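Local coordinates for protein histidine acid phosphatase (Bifidobacterium longum subsp. infantis, PDB 6RXD) that probably removes phosphate groups from inositol phosphates, including phytate, and from 2,3-bisphosphoglycerate, as a histidine acid phosphatase of the MINPP type, at residues F354-Q364 with G414-S422. Sequence-based numbering, arbitrary orientation.
Sequences FYEKGPSYAGQ and GSTQQAPAS
Tyr361 and Ala419 pair their backbones in a single parallel beta bridge. In this histidine phosphatase (branch 2) fold it joins the loop after helix 339-357 to that after helix 400-410. Ala419 uses both backbone N and O: its N donates to Ser360 O (2.9 Å), and its O accepts from Ala362 N (2.8 Å). Beside the bridge, the amide of Gln418 clips the first loop together. Gln418 NE2 donates to Pro359 O at 2.9 Å and, with the other hydrogen, to Gln364 O. Both acceptors lie close to the amide plane. The bond to Pro359 O is nearly straight (168° at the hydrogen). The chain of Gln418 is extended beyond CG (chi2 -177°), which carries the amide over to these carbonyls. OE1 takes a hydrogen bond from a water that accepts from Gly363 N, at the type II turn of Tyr361 to Gln364. A leucine in place of Gln418 would probably leave Pro359 O and Gln364 O without this donor, and the water on Gly363 N without its acceptor. Gln364 NE2 donates to Tyr361 O in the carbonyl plane, and its OE1 accepts from Thr367 N. The methyl of Ala419 packs against Phe354 CE2 (3.7 Å) and the Tyr355 hydroxyl end. Gln417 O lies at the edge of the Phe354 ring, and Asn432 ND2 donates to it. Ser360 OG points back to the helix and donates to Tyr355 O at 2.6 Å. A second water accepts from Tyr355 OH (2.6 Å) and donates to Pro420 O and Ser422 O; this OH is also bonded to Tyr427 N.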
ATOM      1  N   PHE A 354      10.181  -2.699   6.095  1.00  9.72           N
ATOM      2  CA  PHE A 354      10.040  -3.440   7.338  1.00 10.94           C
ATOM      3  C   PHE A 354      10.638  -2.679   8.517  1.00 11.28           C
ATOM      4  O   PHE A 354      10.008  -2.564   9.572  1.00 11.72           O
ATOM      5  CB  PHE A 354      10.697  -4.829   7.219  1.00 12.83           C
ATOM      6  CG  PHE A 354      10.710  -5.590   8.506  1.00  9.73           C
ATOM      7  CD1 PHE A 354       9.628  -6.384   8.866  1.00 11.07           C
ATOM      8  CD2 PHE A 354      11.796  -5.484   9.372  1.00  9.09           C
ATOM      9  CE1 PHE A 354       9.620  -7.066  10.071  1.00 10.63           C
ATOM     10  CE2 PHE A 354      11.800  -6.169  10.587  1.00 12.92           C
ATOM     11  CZ  PHE A 354      10.710  -6.957  10.936  1.00 12.43           C
ATOM     12  N   TYR A 355      11.859  -2.180   8.342  1.00 10.71           N
ATOM     13  CA  TYR A 355      12.566  -1.504   9.429  1.00  9.87           C
ATOM     14  C   TYR A 355      12.046  -0.109   9.757  1.00  9.77           C
ATOM     15  O   TYR A 355      12.104   0.314  10.915  1.00 13.86           O
ATOM     16  CB  TYR A 355      14.075  -1.430   9.137  1.00 13.81           C
ATOM     17  CG  TYR A 355      14.836  -2.669   9.566  1.00 11.01           C
ATOM     18  CD1 TYR A 355      14.943  -3.004  10.912  1.00 13.05           C
ATOM     19  CD2 TYR A 355      15.445  -3.493   8.630  1.00 12.03           C
ATOM     20  CE1 TYR A 355      15.640  -4.137  11.308  1.00 14.87           C
ATOM     21  CE2 TYR A 355      16.142  -4.618   9.015  1.00 11.63           C
ATOM     22  CZ  TYR A 355      16.227  -4.940  10.353  1.00 11.24           C
ATOM     23  OH  TYR A 355      16.926  -6.052  10.740  1.00 12.81           O
ATOM     24  N   GLU A 356      11.557   0.605   8.748  1.00 11.73           N
ATOM     25  CA  GLU A 356      11.176   1.999   8.933  1.00 12.66           C
ATOM     26  C   GLU A 356       9.689   2.172   9.215  1.00 12.53           C
ATOM     27  O   GLU A 356       9.279   3.136   9.857  1.00 16.68           O
ATOM     28  CB  GLU A 356      11.566   2.820   7.696  1.00 17.71           C
ATOM     29  CG  GLU A 356      13.061   2.884   7.445  1.00 20.21           C
ATOM     30  CD  GLU A 356      13.409   3.535   6.118  1.00 33.70           C
ATOM     31  OE1 GLU A 356      12.559   4.254   5.547  1.00 32.77           O
ATOM     32  OE2 GLU A 356      14.540   3.324   5.639  1.00 33.32           O
ATOM     33  N   LYS A 357       8.881   1.225   8.735  1.00 12.00           N
ATOM     34  CA  LYS A 357       7.424   1.377   8.752  0.97 10.48           C
ATOM     35  C   LYS A 357       6.650   0.180   9.305  1.00 11.75           C
ATOM     36  O   LYS A 357       5.455   0.295   9.593  1.00 12.99           O
ATOM     37  CB  LYS A 357       6.940   1.683   7.324  0.93 10.83           C
ATOM     38  CG  LYS A 357       7.593   2.948   6.751  0.93 17.15           C
ATOM     39  CD  LYS A 357       7.398   3.119   5.248  0.84 19.45           C
ATOM     40  CE  LYS A 357       8.106   4.381   4.752  1.00 25.84           C
ATOM     41  NZ  LYS A 357       7.910   4.610   3.283  0.78 33.11           N
ATOM     42  N   GLY A 358       7.320  -0.955   9.448  1.00 12.86           N
ATOM     43  CA  GLY A 358       6.661  -2.176   9.876  1.00 12.34           C
ATOM     44  C   GLY A 358       7.034  -2.541  11.301  1.00 12.47           C
ATOM     45  O   GLY A 358       7.346  -1.664  12.106  1.00 14.56           O
ATOM     46  N   PRO A 359       7.016  -3.842  11.620  1.00  9.97           N
ATOM     47  CA  PRO A 359       7.329  -4.281  12.988  1.00 10.43           C
ATOM     48  C   PRO A 359       8.743  -3.863  13.409  1.00 11.46           C
ATOM     49  O   PRO A 359       8.989  -3.595  14.597  1.00 15.20           O
ATOM     50  CB  PRO A 359       7.238  -5.805  12.894  1.00 14.34           C
ATOM     51  CG  PRO A 359       6.283  -6.052  11.771  1.00 11.51           C
ATOM     52  CD  PRO A 359       6.590  -4.964  10.761  1.00 10.35           C
ATOM     53  N   SER A 360       9.655  -3.820  12.436  1.00 11.13           N
ATOM     54  CA  SER A 360      11.040  -3.405  12.677  1.00 12.64           C
ATOM     55  C   SER A 360      11.679  -4.259  13.773  1.00 12.50           C
ATOM     56  O   SER A 360      11.339  -5.431  13.927  1.00 12.88           O
ATOM     57  CB  SER A 360      11.100  -1.911  13.007  1.00 13.51           C
ATOM     58  OG  SER A 360      12.435  -1.410  12.890  1.00 12.43           O
ATOM     59  N   TYR A 361      12.608  -3.679  14.525  1.00 12.83           N
ATOM     60  CA  TYR A 361      13.433  -4.464  15.446  1.00 13.69           C
ATOM     61  C   TYR A 361      12.838  -4.624  16.847  1.00 15.13           C
ATOM     62  O   TYR A 361      12.081  -3.772  17.315  1.00 13.63           O
ATOM     63  CB  TYR A 361      14.865  -3.891  15.511  1.00 14.43           C
ATOM     64  CG  TYR A 361      15.004  -2.555  16.235  1.00 15.81           C
ATOM     65  CD1 TYR A 361      15.231  -2.505  17.602  1.00 17.31           C
ATOM     66  CD2 TYR A 361      14.929  -1.355  15.543  1.00 16.23           C
ATOM     67  CE1 TYR A 361      15.385  -1.296  18.266  1.00 16.55           C
ATOM     68  CE2 TYR A 361      15.065  -0.138  16.196  1.00 14.13           C
ATOM     69  CZ  TYR A 361      15.295  -0.117  17.557  1.00 18.83           C
ATOM     70  OH  TYR A 361      15.444   1.088  18.211  1.00 20.96           O
ATOM     71  N   ALA A 362      13.194  -5.721  17.511  1.00 13.92           N
ATOM     72  CA  ALA A 362      12.682  -6.015  18.850  1.00 16.33           C
ATOM     73  C   ALA A 362      13.213  -5.013  19.868  1.00 17.29           C
ATOM     74  O   ALA A 362      14.371  -4.612  19.802  1.00 21.06           O
ATOM     75  CB  ALA A 362      13.056  -7.429  19.261  1.00 17.76           C
ATOM     76  N   GLY A 363      12.363  -4.622  20.812  1.00 18.09           N
ATOM     77  CA  GLY A 363      12.764  -3.673  21.836  1.00 22.76           C
ATOM     78  C   GLY A 363      12.186  -2.284  21.628  1.00 24.70           C
ATOM     79  O   GLY A 363      12.453  -1.378  22.419  1.00 26.14           O
ATOM     80  N   GLN A 364      11.413  -2.104  20.559  1.00 21.31           N
ATOM     81  CA  GLN A 364      10.750  -0.831  20.297  1.00 16.88           C
ATOM     82  C   GLN A 364       9.361  -1.054  19.697  1.00 14.89           C
ATOM     83  O   GLN A 364       9.093  -2.110  19.107  1.00 16.59           O
ATOM     84  CB  GLN A 364      11.601   0.046  19.359  1.00 18.77           C
ATOM     85  CG  GLN A 364      11.827  -0.538  17.950  1.00 16.78           C
ATOM     86  CD  GLN A 364      10.647  -0.325  17.004  1.00 15.49           C
ATOM     87  OE1 GLN A 364       9.998   0.729  17.015  1.00 17.45           O
ATOM     88  NE2 GLN A 364      10.355  -1.337  16.187  1.00 15.88           N
ATOM     89  N   GLY A 414       1.449 -12.039   8.891  1.00 11.78           N
ATOM     90  CA  GLY A 414       2.568 -11.448   8.173  1.00 11.86           C
ATOM     91  C   GLY A 414       3.301 -10.359   8.943  1.00 11.39           C
ATOM     92  O   GLY A 414       4.462 -10.081   8.646  1.00 11.75           O
ATOM     93  N   SER A 415       2.637  -9.736   9.916  1.00 12.16           N
ATOM     94  CA  SER A 415       3.218  -8.599  10.635  1.00 12.23           C
ATOM     95  C   SER A 415       3.376  -8.893  12.112  1.00 10.64           C
ATOM     96  O   SER A 415       3.274  -7.984  12.936  1.00 14.87           O
ATOM     97  CB  SER A 415       2.342  -7.342  10.481  1.00 11.17           C
ATOM     98  OG  SER A 415       2.300  -6.919   9.127  1.00 11.79           O
ATOM     99  N   THR A 416       3.633 -10.155  12.446  1.00 11.02           N
ATOM    100  CA  THR A 416       3.697 -10.565  13.852  1.00 12.57           C
ATOM    101  C   THR A 416       5.122 -10.772  14.373  1.00 14.43           C
ATOM    102  O   THR A 416       5.312 -11.091  15.545  1.00 17.15           O
ATOM    103  CB  THR A 416       2.876 -11.860  14.105  1.00 12.64           C
ATOM    104  OG1 THR A 416       3.567 -12.986  13.557  1.00 15.75           O
ATOM    105  CG2 THR A 416       1.469 -11.760  13.491  1.00 15.48           C
ATOM    106  N   GLN A 417       6.122 -10.575  13.519  1.00 11.69           N
ATOM    107  CA  GLN A 417       7.496 -10.912  13.888  1.00 11.25           C
ATOM    108  C   GLN A 417       8.445  -9.722  13.767  1.00  9.63           C
ATOM    109  O   GLN A 417       8.668  -9.188  12.673  1.00 10.87           O
ATOM    110  CB  GLN A 417       8.020 -12.058  13.018  1.00 11.89           C
ATOM    111  CG  GLN A 417       9.389 -12.576  13.433  1.00 14.27           C
ATOM    112  CD  GLN A 417       9.398 -13.105  14.849  1.00 11.89           C
ATOM    113  OE1 GLN A 417       8.613 -13.984  15.195  1.00 14.82           O
ATOM    114  NE2 GLN A 417      10.289 -12.571  15.684  1.00 19.61           N
ATOM    115  N   GLN A 418       9.017  -9.307  14.888  1.00 12.02           N
ATOM    116  CA  GLN A 418      10.060  -8.296  14.831  1.00 13.61           C
ATOM    117  C   GLN A 418      11.414  -8.924  14.571  1.00 13.25           C
ATOM    118  O   GLN A 418      11.623 -10.095  14.859  1.00 14.91           O
ATOM    119  CB  GLN A 418      10.097  -7.501  16.130  1.00 11.31           C
ATOM    120  CG  GLN A 418       8.856  -6.623  16.293  1.00 14.13           C
ATOM    121  CD  GLN A 418       8.924  -5.775  17.539  1.00 17.79           C
ATOM    122  OE1 GLN A 418       9.028  -6.292  18.658  1.00 16.86           O
ATOM    123  NE2 GLN A 418       8.900  -4.464  17.357  1.00 14.67           N
ATOM    124  N   ALA A 419      12.322  -8.137  13.995  1.00 10.89           N
ATOM    125  CA  ALA A 419      13.694  -8.580  13.764  1.00 12.18           C
ATOM    126  C   ALA A 419      14.457  -8.583  15.071  1.00 16.82           C
ATOM    127  O   ALA A 419      14.029  -7.942  16.037  1.00 16.94           O
ATOM    128  CB  ALA A 419      14.376  -7.657  12.766  1.00 15.08           C
ATOM    129  N   PRO A 420      15.599  -9.292  15.109  1.00 14.82           N
ATOM    130  CA  PRO A 420      16.403  -9.283  16.331  1.00 18.76           C
ATOM    131  C   PRO A 420      16.901  -7.877  16.613  1.00 17.86           C
ATOM    132  O   PRO A 420      17.004  -7.068  15.686  1.00 20.54           O
ATOM    133  CB  PRO A 420      17.589 -10.177  15.969  1.00 18.39           C
ATOM    134  CG  PRO A 420      17.039 -11.135  14.947  1.00 17.70           C
ATOM    135  CD  PRO A 420      16.114 -10.257  14.115  1.00 17.15           C
ATOM    136  N   ALA A 421      17.183  -7.584  17.877  1.00 19.64           N
ATOM    137  CA  ALA A 421      17.739  -6.296  18.247  1.00 25.03           C
ATOM    138  C   ALA A 421      19.225  -6.306  17.919  1.00 25.87           C
ATOM    139  O   ALA A 421      20.066  -6.514  18.796  1.00 27.91           O
ATOM    140  CB  ALA A 421      17.520  -6.039  19.737  1.00 30.48           C
ATOM    141  N   SER A 422      19.541  -6.080  16.648  1.00 18.23           N
ATOM    142  CA  SER A 422      20.889  -6.302  16.139  1.00 17.95           C
ATOM    143  C   SER A 422      21.096  -5.554  14.832  1.00 19.72           C
ATOM    144  O   SER A 422      20.160  -5.405  14.047  1.00 20.51           O
ATOM    145  CB  SER A 422      21.108  -7.800  15.910  1.00 20.45           C
ATOM    146  OG  SER A 422      22.408  -8.072  15.404  1.00 18.90           O
TER
HETATM  147  O   HOH W   1      17.587  -6.178  13.225  1.00 17.96           O
HETATM  148  O   HOH W   2       9.678  -5.208  21.011  1.00 23.99           O